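Local atomic coordinates of phospholipase C beta (Meleagris gallopavo, PDB entry 1JAD), a protein that belongs to the phospholipase C beta family and is represented by its C-terminal region, an elongated bundle of long helices that pairs with a second copy. Residues T11-P16 with A191-K196; E53-K58 with M85-L90; R100-H105 with Q217-E222. All coordinates share one frame; numbering follows the deposited sequence.

Interaction 1. Residues T11-P16 with A191-K196. With SO4 (sulfate ion), chain C.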
loop_
_atom_site.group_PDB
_atom_site.type_symbol
_atom_site.label_atom_id
_atom_site.label_comp_id
_atom_site.label_asym_id
_atom_site.label_seq_id
_atom_site.Cartn_x
_atom_site.Cartn_y
_atom_site.Cartn_z
ATOM N N THR A 11 -14.553 23.788 -11.986
ATOM C CA THR A 11 -14.462 22.360 -11.666
ATOM C C THR A 11 -13.053 21.844 -11.942
ATOM O O THR A 11 -12.873 20.668 -12.258
ATOM C CB THR A 11 -15.423 21.501 -12.521
ATOM O OG1 THR A 11 -14.981 21.486 -13.886
ATOM C CG2 THR A 11 -16.830 22.055 -12.454
ATOM N N GLN A 12 -12.056 22.713 -11.829
ATOM C CA GLN A 12 -10.687 22.296 -12.109
ATOM C C GLN A 12 -10.014 21.564 -10.948
ATOM O O GLN A 12 -9.991 22.044 -9.808
ATOM C CB GLN A 12 -9.851 23.500 -12.551
ATOM C CG GLN A 12 -8.403 23.156 -12.875
ATOM C CD GLN A 12 -7.734 24.211 -13.738
ATOM O OE1 GLN A 12 -7.783 25.402 -13.428
ATOM N NE2 GLN A 12 -7.103 23.776 -14.826
ATOM N N LEU A 13 -9.466 20.394 -11.259
ATOM C CA LEU A 13 -8.802 19.558 -10.272
ATOM C C LEU A 13 -7.377 19.199 -10.696
ATOM O O LEU A 13 -7.052 19.226 -11.879
ATOM C CB LEU A 13 -9.622 18.281 -10.062
ATOM C CG LEU A 13 -11.071 18.474 -9.595
ATOM C CD1 LEU A 13 -11.789 17.130 -9.563
ATOM C CD2 LEU A 13 -11.091 19.141 -8.219
ATOM N N PRO A 14 -6.504 18.873 -9.724
ATOM C CA PRO A 14 -5.109 18.505 -9.984
ATOM C C PRO A 14 -5.025 17.196 -10.756
ATOM O O PRO A 14 -5.394 16.136 -10.242
ATOM C CB PRO A 14 -4.525 18.369 -8.575
ATOM C CG PRO A 14 -5.404 19.300 -7.760
ATOM C CD PRO A 14 -6.749 18.848 -8.277
ATOM N N GLU A 15 -4.537 17.272 -11.987
ATOM C CA GLU A 15 -4.413 16.082 -12.813
ATOM C C GLU A 15 -3.585 14.974 -12.141
ATOM O O GLU A 15 -2.473 15.206 -11.673
ATOM C CB GLU A 15 -3.845 16.457 -14.196
ATOM C CG GLU A 15 -2.694 17.472 -14.223
ATOM C CD GLU A 15 -3.130 18.926 -14.005
ATOM O OE1 GLU A 15 -2.262 19.816 -14.129
ATOM O OE2 GLU A 15 -4.320 19.192 -13.715
ATOM N N PRO A 16 -4.129 13.744 -12.106
ATOM C CA PRO A 16 -3.514 12.557 -11.509
ATOM C C PRO A 16 -2.054 12.302 -11.863
ATOM O O PRO A 16 -1.714 12.129 -13.027
ATOM C CB PRO A 16 -4.433 11.439 -11.992
ATOM C CG PRO A 16 -5.772 12.119 -11.958
ATOM C CD PRO A 16 -5.412 13.367 -12.728
ATOM N N ALA A 191 -14.487 12.107 -8.382
ATOM C CA ALA A 191 -14.450 10.654 -8.344
ATOM C C ALA A 191 -13.634 10.108 -9.526
ATOM O O ALA A 191 -12.878 9.130 -9.381
ATOM C CB ALA A 191 -15.846 10.101 -8.382
ATOM N N ARG A 192 -13.776 10.723 -10.700
ATOM C CA ARG A 192 -13.014 10.250 -11.856
ATOM C C ARG A 192 -11.528 10.515 -11.645
ATOM O O ARG A 192 -10.702 9.649 -11.908
ATOM C CB ARG A 192 -13.506 10.915 -13.161
ATOM C CG ARG A 192 -12.615 10.656 -14.389
ATOM C CD ARG A 192 -13.340 10.926 -15.717
ATOM N NE ARG A 192 -13.932 12.262 -15.765
ATOM C CZ ARG A 192 -13.256 13.354 -16.091
ATOM N NH1 ARG A 192 -11.973 13.246 -16.404
ATOM N NH2 ARG A 192 -13.848 14.547 -16.062
ATOM N N TYR A 193 -11.178 11.706 -11.171
ATOM C CA TYR A 193 -9.769 12.008 -10.923
ATOM C C TYR A 193 -9.157 11.122 -9.837
ATOM O O TYR A 193 -7.985 10.744 -9.928
ATOM C CB TYR A 193 -9.594 13.477 -10.538
ATOM C CG TYR A 193 -9.475 14.417 -11.732
ATOM C CD1 TYR A 193 -10.450 14.435 -12.744
ATOM C CD2 TYR A 193 -8.386 15.291 -11.848
ATOM C CE1 TYR A 193 -10.345 15.293 -13.835
ATOM C CE2 TYR A 193 -8.272 16.155 -12.933
ATOM C CZ TYR A 193 -9.252 16.153 -13.920
ATOM O OH TYR A 193 -9.152 17.030 -14.975
ATOM N N GLN A 194 -9.935 10.771 -8.818
ATOM C CA GLN A 194 -9.380 9.939 -7.751
ATOM C C GLN A 194 -9.153 8.512 -8.235
ATOM O O GLN A 194 -8.119 7.903 -7.965
ATOM C CB GLN A 194 -10.284 9.953 -6.511
ATOM C CG GLN A 194 -9.817 8.971 -5.451
ATOM C CD GLN A 194 -10.634 8.997 -4.166
ATOM O OE1 GLN A 194 -10.581 8.054 -3.387
ATOM N NE2 GLN A 194 -11.363 10.075 -3.927
ATOM N N GLN A 195 -10.117 7.988 -8.978
ATOM C CA GLN A 195 -10.023 6.648 -9.519
ATOM C C GLN A 195 -8.775 6.481 -10.384
ATOM O O GLN A 195 -8.038 5.500 -10.256
ATOM C CB GLN A 195 -11.299 6.358 -10.313
ATOM C CG GLN A 195 -11.256 5.150 -11.235
ATOM C CD GLN A 195 -10.509 5.445 -12.531
ATOM O OE1 GLN A 195 -10.930 6.297 -13.330
ATOM N NE2 GLN A 195 -9.388 4.757 -12.737
ATOM N N LYS A 196 -8.530 7.443 -11.262
ATOM C CA LYS A 196 -7.382 7.383 -12.159
ATOM C C LYS A 196 -6.099 7.480 -11.324
ATOM O O LYS A 196 -5.114 6.781 -11.577
ATOM C CB LYS A 196 -7.450 8.551 -13.152
ATOM C CG LYS A 196 -6.840 8.290 -14.534
ATOM C CD LYS A 196 -5.378 7.881 -14.508
ATOM C CE LYS A 196 -4.882 7.558 -15.929
ATOM N NZ LYS A 196 -5.682 6.478 -16.616
HETATM S S SO4 C . -11.657 17.178 -17.823
HETATM O O1 SO4 C . -12.799 16.961 -18.740
HETATM O O2 SO4 C . -10.432 17.485 -18.594
HETATM O O3 SO4 C . -11.422 15.952 -17.039
HETATM O O4 SO4 C . -11.961 18.309 -16.917
HETATM O O HOH W 1 -9.713 19.628 -14.173
#

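Interaction 2. Residues E53-K58 with M85-L90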
loop_
_atom_site.group_PDB
_atom_site.type_symbol
_atom_site.label_atom_id
_atom_site.label_comp_id
_atom_site.label_asym_id
_atom_site.label_seq_id
_atom_site.Cartn_x
_atom_site.Cartn_y
_atom_site.Cartn_z
ATOM N N GLU A 53 40.770 -18.744 3.946
ATOM C CA GLU A 53 42.176 -18.633 4.299
ATOM C C GLU A 53 42.382 -19.465 5.561
ATOM O O GLU A 53 43.297 -20.283 5.662
ATOM C CB GLU A 53 42.492 -17.163 4.579
ATOM C CG GLU A 53 43.922 -16.850 4.979
ATOM C CD GLU A 53 44.102 -15.369 5.293
ATOM O OE1 GLU A 53 43.851 -14.532 4.396
ATOM O OE2 GLU A 53 44.486 -15.040 6.437
ATOM N N GLU A 54 41.488 -19.249 6.512
ATOM C CA GLU A 54 41.506 -19.928 7.794
ATOM C C GLU A 54 41.375 -21.441 7.647
ATOM O O GLU A 54 41.779 -22.195 8.528
ATOM C CB GLU A 54 40.375 -19.360 8.640
ATOM C CG GLU A 54 40.362 -19.769 10.082
ATOM C CD GLU A 54 39.410 -18.905 10.882
ATOM O OE1 GLU A 54 39.287 -19.128 12.106
ATOM O OE2 GLU A 54 38.793 -17.996 10.285
ATOM N N LEU A 55 40.817 -21.878 6.524
ATOM C CA LEU A 55 40.638 -23.301 6.249
ATOM C C LEU A 55 41.916 -23.892 5.654
ATOM O O LEU A 55 42.223 -25.068 5.867
ATOM C CB LEU A 55 39.467 -23.516 5.278
ATOM C CG LEU A 55 39.118 -24.955 4.873
ATOM C CD1 LEU A 55 38.794 -25.783 6.110
ATOM C CD2 LEU A 55 37.931 -24.946 3.925
ATOM N N LEU A 56 42.659 -23.083 4.902
ATOM C CA LEU A 56 43.902 -23.559 4.311
ATOM C C LEU A 56 44.963 -23.630 5.406
ATOM O O LEU A 56 45.762 -24.565 5.445
ATOM C CB LEU A 56 44.359 -22.630 3.183
ATOM C CG LEU A 56 43.394 -22.486 2.004
ATOM C CD1 LEU A 56 44.021 -21.615 0.938
ATOM C CD2 LEU A 56 43.072 -23.850 1.429
ATOM N N GLN A 57 44.960 -22.646 6.297
ATOM C CA GLN A 57 45.909 -22.629 7.402
ATOM C C GLN A 57 45.809 -23.950 8.158
ATOM O O GLN A 57 46.818 -24.561 8.493
ATOM C CB GLN A 57 45.603 -21.460 8.347
ATOM C CG GLN A 57 46.381 -21.466 9.671
ATOM C CD GLN A 57 47.898 -21.494 9.492
ATOM O OE1 GLN A 57 48.462 -22.478 8.998
ATOM N NE2 GLN A 57 48.563 -20.408 9.891
ATOM N N LYS A 58 44.577 -24.381 8.411
ATOM C CA LYS A 58 44.314 -25.627 9.116
ATOM C C LYS A 58 44.987 -26.803 8.415
ATOM O O LYS A 58 45.527 -27.700 9.070
ATOM C CB LYS A 58 42.805 -25.861 9.198
ATOM C CG LYS A 58 42.398 -27.191 9.810
ATOM C CD LYS A 58 40.898 -27.398 9.670
ATOM C CE LYS A 58 40.489 -28.796 10.096
ATOM N NZ LYS A 58 39.037 -29.067 9.834
HETATM N N MSE A 85 36.668 -31.124 -0.289
HETATM C CA MSE A 85 35.272 -31.180 0.117
HETATM C C MSE A 85 34.896 -30.109 1.143
HETATM O O MSE A 85 33.753 -29.651 1.166
HETATM C CB MSE A 85 34.929 -32.576 0.646
HETATM C CG MSE A 85 33.423 -32.865 0.696
HETATM SE SE MSE A 85 32.567 -32.670 -0.941
HETATM C CE MSE A 85 33.570 -33.809 -2.001
ATOM N N GLU A 86 35.837 -29.707 1.993
ATOM C CA GLU A 86 35.537 -28.664 2.968
ATOM C C GLU A 86 35.493 -27.310 2.274
ATOM O O GLU A 86 34.840 -26.376 2.748
ATOM C CB GLU A 86 36.567 -28.645 4.092
ATOM C CG GLU A 86 36.360 -29.744 5.117
ATOM C CD GLU A 86 37.329 -29.640 6.281
ATOM O OE1 GLU A 86 37.424 -28.547 6.887
ATOM O OE2 GLU A 86 37.987 -30.656 6.596
ATOM N N LEU A 87 36.200 -27.200 1.155
ATOM C CA LEU A 87 36.178 -25.970 0.387
ATOM C C LEU A 87 34.866 -25.963 -0.386
ATOM O O LEU A 87 34.189 -24.947 -0.447
ATOM C CB LEU A 87 37.366 -25.895 -0.576
ATOM C CG LEU A 87 38.727 -25.614 0.076
ATOM C CD1 LEU A 87 39.813 -25.684 -0.994
ATOM C CD2 LEU A 87 38.714 -24.241 0.756
ATOM N N ILE A 88 34.507 -27.102 -0.971
ATOM C CA ILE A 88 33.250 -27.195 -1.699
ATOM C C ILE A 88 32.115 -26.782 -0.760
ATOM O O ILE A 88 31.330 -25.884 -1.079
ATOM C CB ILE A 88 32.980 -28.628 -2.188
ATOM C CG1 ILE A 88 33.972 -29.011 -3.286
ATOM C CG2 ILE A 88 31.547 -28.737 -2.708
ATOM C CD1 ILE A 88 33.785 -28.243 -4.563
ATOM N N HIS A 89 32.028 -27.435 0.399
ATOM C CA HIS A 89 30.988 -27.098 1.358
ATOM C C HIS A 89 31.041 -25.635 1.741
ATOM O O HIS A 89 30.003 -24.982 1.860
ATOM C CB HIS A 89 31.083 -27.980 2.602
ATOM C CG HIS A 89 30.595 -29.379 2.377
ATOM N ND1 HIS A 89 30.509 -30.314 3.387
ATOM C CD2 HIS A 89 30.149 -29.995 1.255
ATOM C CE1 HIS A 89 30.032 -31.445 2.896
ATOM N NE2 HIS A 89 29.803 -31.279 1.606
ATOM N N LEU A 90 32.244 -25.107 1.933
ATOM C CA LEU A 90 32.373 -23.692 2.273
ATOM C C LEU A 90 31.795 -22.846 1.140
ATOM O O LEU A 90 31.174 -21.812 1.378
ATOM C CB LEU A 90 33.838 -23.306 2.474
ATOM C CG LEU A 90 34.002 -21.804 2.701
ATOM C CD1 LEU A 90 33.228 -21.412 3.944
ATOM C CD2 LEU A 90 35.467 -21.441 2.831
#

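Interaction 3. Residues R100-H105 with Q217-E222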
loop_
_atom_site.group_PDB
_atom_site.type_symbol
_atom_site.label_atom_id
_atom_site.label_comp_id
_atom_site.label_asym_id
_atom_site.label_seq_id
_atom_site.Cartn_x
_atom_site.Cartn_y
_atom_site.Cartn_z
ATOM N N ARG A 100 20.794 -15.444 -0.187
ATOM C CA ARG A 100 19.848 -15.051 0.856
ATOM C C ARG A 100 19.960 -13.586 1.253
ATOM O O ARG A 100 18.958 -12.944 1.535
ATOM C CB ARG A 100 20.016 -15.939 2.091
ATOM C CG ARG A 100 19.697 -17.414 1.847
ATOM C CD ARG A 100 19.812 -18.189 3.141
ATOM N NE ARG A 100 21.106 -17.943 3.762
ATOM C CZ ARG A 100 21.281 -17.767 5.067
ATOM N NH1 ARG A 100 20.231 -17.817 5.881
ATOM N NH2 ARG A 100 22.495 -17.511 5.556
ATOM N N ARG A 101 21.173 -13.050 1.280
ATOM C CA ARG A 101 21.330 -11.649 1.644
ATOM C C ARG A 101 20.826 -10.777 0.500
ATOM O O ARG A 101 20.107 -9.802 0.737
ATOM C CB ARG A 101 22.796 -11.315 1.951
ATOM C CG ARG A 101 23.041 -9.853 2.360
ATOM C CD ARG A 101 22.110 -9.440 3.502
ATOM N NE ARG A 101 22.336 -10.225 4.713
ATOM C CZ ARG A 101 23.221 -9.911 5.655
ATOM N NH1 ARG A 101 23.966 -8.815 5.531
ATOM N NH2 ARG A 101 23.378 -10.707 6.707
ATOM N N LYS A 102 21.207 -11.121 -0.737
ATOM C CA LYS A 102 20.754 -10.356 -1.904
ATOM C C LYS A 102 19.232 -10.215 -1.824
ATOM O O LYS A 102 18.698 -9.107 -1.743
ATOM C CB LYS A 102 21.110 -11.066 -3.218
ATOM C CG LYS A 102 22.581 -11.089 -3.614
ATOM C CD LYS A 102 23.129 -9.700 -3.838
ATOM C CE LYS A 102 24.526 -9.739 -4.435
ATOM N NZ LYS A 102 24.553 -10.325 -5.807
ATOM N N GLU A 103 18.541 -11.350 -1.842
ATOM C CA GLU A 103 17.090 -11.345 -1.771
ATOM C C GLU A 103 16.584 -10.556 -0.568
ATOM O O GLU A 103 15.544 -9.901 -0.637
ATOM C CB GLU A 103 16.574 -12.783 -1.739
ATOM C CG GLU A 103 16.932 -13.533 -3.010
ATOM C CD GLU A 103 16.260 -14.872 -3.110
ATOM O OE1 GLU A 103 15.012 -14.900 -3.162
ATOM O OE2 GLU A 103 16.978 -15.896 -3.133
ATOM N N GLN A 104 17.335 -10.595 0.526
ATOM C CA GLN A 104 16.957 -9.867 1.731
ATOM C C GLN A 104 17.028 -8.381 1.383
ATOM O O GLN A 104 16.198 -7.591 1.832
ATOM C CB GLN A 104 17.936 -10.183 2.869
ATOM C CG GLN A 104 17.362 -10.091 4.279
ATOM C CD GLN A 104 16.397 -8.939 4.458
ATOM O OE1 GLN A 104 15.261 -8.984 3.970
ATOM N NE2 GLN A 104 16.843 -7.888 5.151
ATOM N N HIS A 105 18.026 -7.996 0.585
ATOM C CA HIS A 105 18.166 -6.601 0.173
ATOM C C HIS A 105 16.977 -6.227 -0.722
ATOM O O HIS A 105 16.476 -5.096 -0.684
ATOM C CB HIS A 105 19.465 -6.360 -0.610
ATOM C CG HIS A 105 20.716 -6.484 0.205
ATOM N ND1 HIS A 105 20.840 -5.953 1.471
ATOM C CD2 HIS A 105 21.931 -6.997 -0.105
ATOM C CE1 HIS A 105 22.075 -6.138 1.908
ATOM N NE2 HIS A 105 22.757 -6.769 0.968
ATOM N N GLN A 217 15.416 -12.714 -8.749
ATOM C CA GLN A 217 15.711 -13.574 -9.885
ATOM C C GLN A 217 17.220 -13.591 -10.110
ATOM O O GLN A 217 17.836 -14.652 -10.220
ATOM C CB GLN A 217 14.997 -13.012 -11.114
ATOM C CG GLN A 217 15.232 -13.729 -12.430
ATOM C CD GLN A 217 14.378 -13.128 -13.545
ATOM O OE1 GLN A 217 14.434 -11.917 -13.805
ATOM N NE2 GLN A 217 13.578 -13.968 -14.205
ATOM N N GLU A 218 17.807 -12.400 -10.176
ATOM C CA GLU A 218 19.243 -12.246 -10.372
ATOM C C GLU A 218 20.067 -12.889 -9.246
ATOM O O GLU A 218 21.079 -13.541 -9.492
ATOM C CB GLU A 218 19.569 -10.759 -10.495
ATOM C CG GLU A 218 19.266 -10.191 -11.877
ATOM C CD GLU A 218 19.167 -8.674 -11.904
ATOM O OE1 GLU A 218 20.003 -8.002 -11.257
ATOM O OE2 GLU A 218 18.254 -8.156 -12.594
ATOM N N ALA A 219 19.618 -12.709 -8.009
ATOM C CA ALA A 219 20.307 -13.272 -6.852
ATOM C C ALA A 219 20.369 -14.787 -6.936
ATOM O O ALA A 219 21.304 -15.401 -6.425
ATOM C CB ALA A 219 19.600 -12.862 -5.577
ATOM N N VAL A 220 19.378 -15.391 -7.586
ATOM C CA VAL A 220 19.347 -16.841 -7.720
ATOM C C VAL A 220 20.172 -17.297 -8.910
ATOM O O VAL A 220 20.773 -18.368 -8.877
ATOM C CB VAL A 220 17.915 -17.378 -7.919
ATOM C CG1 VAL A 220 17.953 -18.899 -8.030
ATOM C CG2 VAL A 220 17.017 -16.937 -6.767
ATOM N N ALA A 221 20.184 -16.486 -9.965
ATOM C CA ALA A 221 20.924 -16.805 -11.186
ATOM C C ALA A 221 22.413 -16.897 -10.875
ATOM O O ALA A 221 23.111 -17.794 -11.338
ATOM C CB ALA A 221 20.674 -15.734 -12.237
ATOM N N GLU A 222 22.891 -15.951 -10.082
ATOM C CA GLU A 222 24.284 -15.924 -9.692
ATOM C C GLU A 222 24.591 -17.193 -8.897
ATOM O O GLU A 222 25.513 -17.938 -9.229
ATOM C CB GLU A 222 24.536 -14.680 -8.849
ATOM C CG GLU A 222 25.889 -14.609 -8.209
ATOM C CD GLU A 222 26.028 -13.375 -7.361
ATOM O OE1 GLU A 222 25.163 -13.173 -6.482
ATOM O OE2 GLU A 222 26.998 -12.613 -7.566
#

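Interaction 1. Residues T11-P16 with A191-K196
L13 and P16 of the N-terminal loop pack against the phenol ring of Y193, which reaches out from helix 161-245. The first torsion of Y193 (chi1 -85°) sets CG beside the backbone N and anti to the carbonyl carbon, and the ring lies between the loop and its own helix. L13 covers one face: its CB stands 4.1 Å from the Y193 ring centroid and 28° off the ring normal, a CH-pi contact, while CD1 lies over the same face, displaced toward the rim. The ring edge meets the loop backbone, with P14 O in the ring plane 3.5 Å from Y193 CD2. P16 crosses the tyrosine side chain at about a right angle; its CD sits 3.6 Å from Y193 CD2 and its CG 3.3 Å from Y193 O, so proline carbons line both the ring and the helix backbone. K196 brings CB alongside P16 CG, while its chain leads away and NZ forms a salt bridge with E199.

At the far end of the ring a water joins the two segments, accepting from L13 N at 3.0 Å and lying 2.8 Å from Y193 OH. R192 takes no part in the packing; its chain is bent at chi3 (53°), which places NE, and its guanidinium bonds a sulfate ion: NH1 and NH2 both bond, in the guanidinium plane, to SO4 O3, the NH1 bond being 2.8 Å. The sulfate probably comes from the crystallisation liquor.

The contact therefore lays a non-helical segment over two helices: L13 also touches K189 and T190 of helix 161-245, and both L13 and P14 rest on S131 of helix 75-155.

Interaction 2. Residues E53-K58 with M85-L90
Between 53-58 and 85-90, which lie on helices 28-64 and 75-155, L55 and L87 have the nearest CA atoms; the local axes, almost antiparallel, approach to 10.9 Å at 167°. L55 comes first and has the largest share of the contact. Its first torsion (chi1 -180°) sets CG anti to the backbone N; from there the second (chi2 58°) places the methyls, CD2 at L87 and CD1 at E86. CD2 meets L87 CD2 at 3.3 Å, a tight approach, and reaches toward L90 CD2 at 4.4 Å; CD1 lies against the carboxylate of E86, 3.2 Å from OE1. L56, one residue on, contributes only its CD2, which is 4.4 Å from L87 CD2. Both L56 and L87 also touch M237 of helix 161-245, so this flank is shared by three helices.

K58, one turn beyond L55, has an extended chain that crosses the E86 side chain at about a right angle. Its NZ forms a salt bridge to E86 OE1 at 3.4 Å, weak as a hydrogen bond. E86 OE2 is bonded instead to Y59 OH.

The chemistry is thus apolar packing with an ionic margin. The long lysine bond is consistent with charge attraction contributing more than a directed bond, while the tyrosine hydroxyl gives the E86 carboxylate a second anchor on helix 28-64.

Interaction 3. Residues R100-H105 with Q217-E222
K102 and A219 mark the close approach of an antiparallel helix-helix contact, in which helix 75-155 runs against helix 161-245 in the body of the elongated bundle. The local axes come within 8.7 Å at an angle of 170°, and the CA atoms of these two residues are 5.8 Å apart. The short spacing fits the small side chain involved: A219 CB lies only 3.3 Å from K102 CB.

Past this point K102 does not continue straight. Its chain bends at chi2 and again at chi4, and the second bend (chi4 65°) sets the position of NZ, which donates to E222 OE1 at 3.0 Å in a salt bridge. The ammonium meets that oxygen on the syn side of the carboxylate, 27° out of its plane, and the two side chains cross at about a right angle. E222 reaches across from the other helix with an extended chain. The lysine thereby pairs its aliphatic base with alanine and its charge with a glutamate one turn further along.

E103 also meets A219, from another direction than K102. Its CG is 3.8 Å from A219 CB, and its chain crosses V220 obliquely, bringing OE2 to 3.8 Å from V220 CG2. The same OE2 forms a salt bridge to R99 on its own helix, its strongest polar partner.

Around the pair, helix 28-64 supplies a third element through L41, which touches K102 and H105, while V220 packs on T187 of the second subunit.

In the fold
Along the chain interaction 2 closes before interaction 3 opens, whereas the segments of interactions 1 and 3 alternate and interaction 2 falls wholly between the two segments of interaction 1. Interactions 2 and 3 share helix 75-155, with centres about 24 Å apart and nearest atoms about 11 Å apart; both touch the second subunit. Interactions 1 and 3 share helix 161-245, with centres about 40 Å apart. Interactions 1 and 2 stand on opposite sides of the chain's centre, about 63 Å between centres. The three contacts thus sample different levels of one elongated bundle: interactions 2 and 3 join antiparallel helices, and interaction 1 lays the N-terminal loop on helix 161-245.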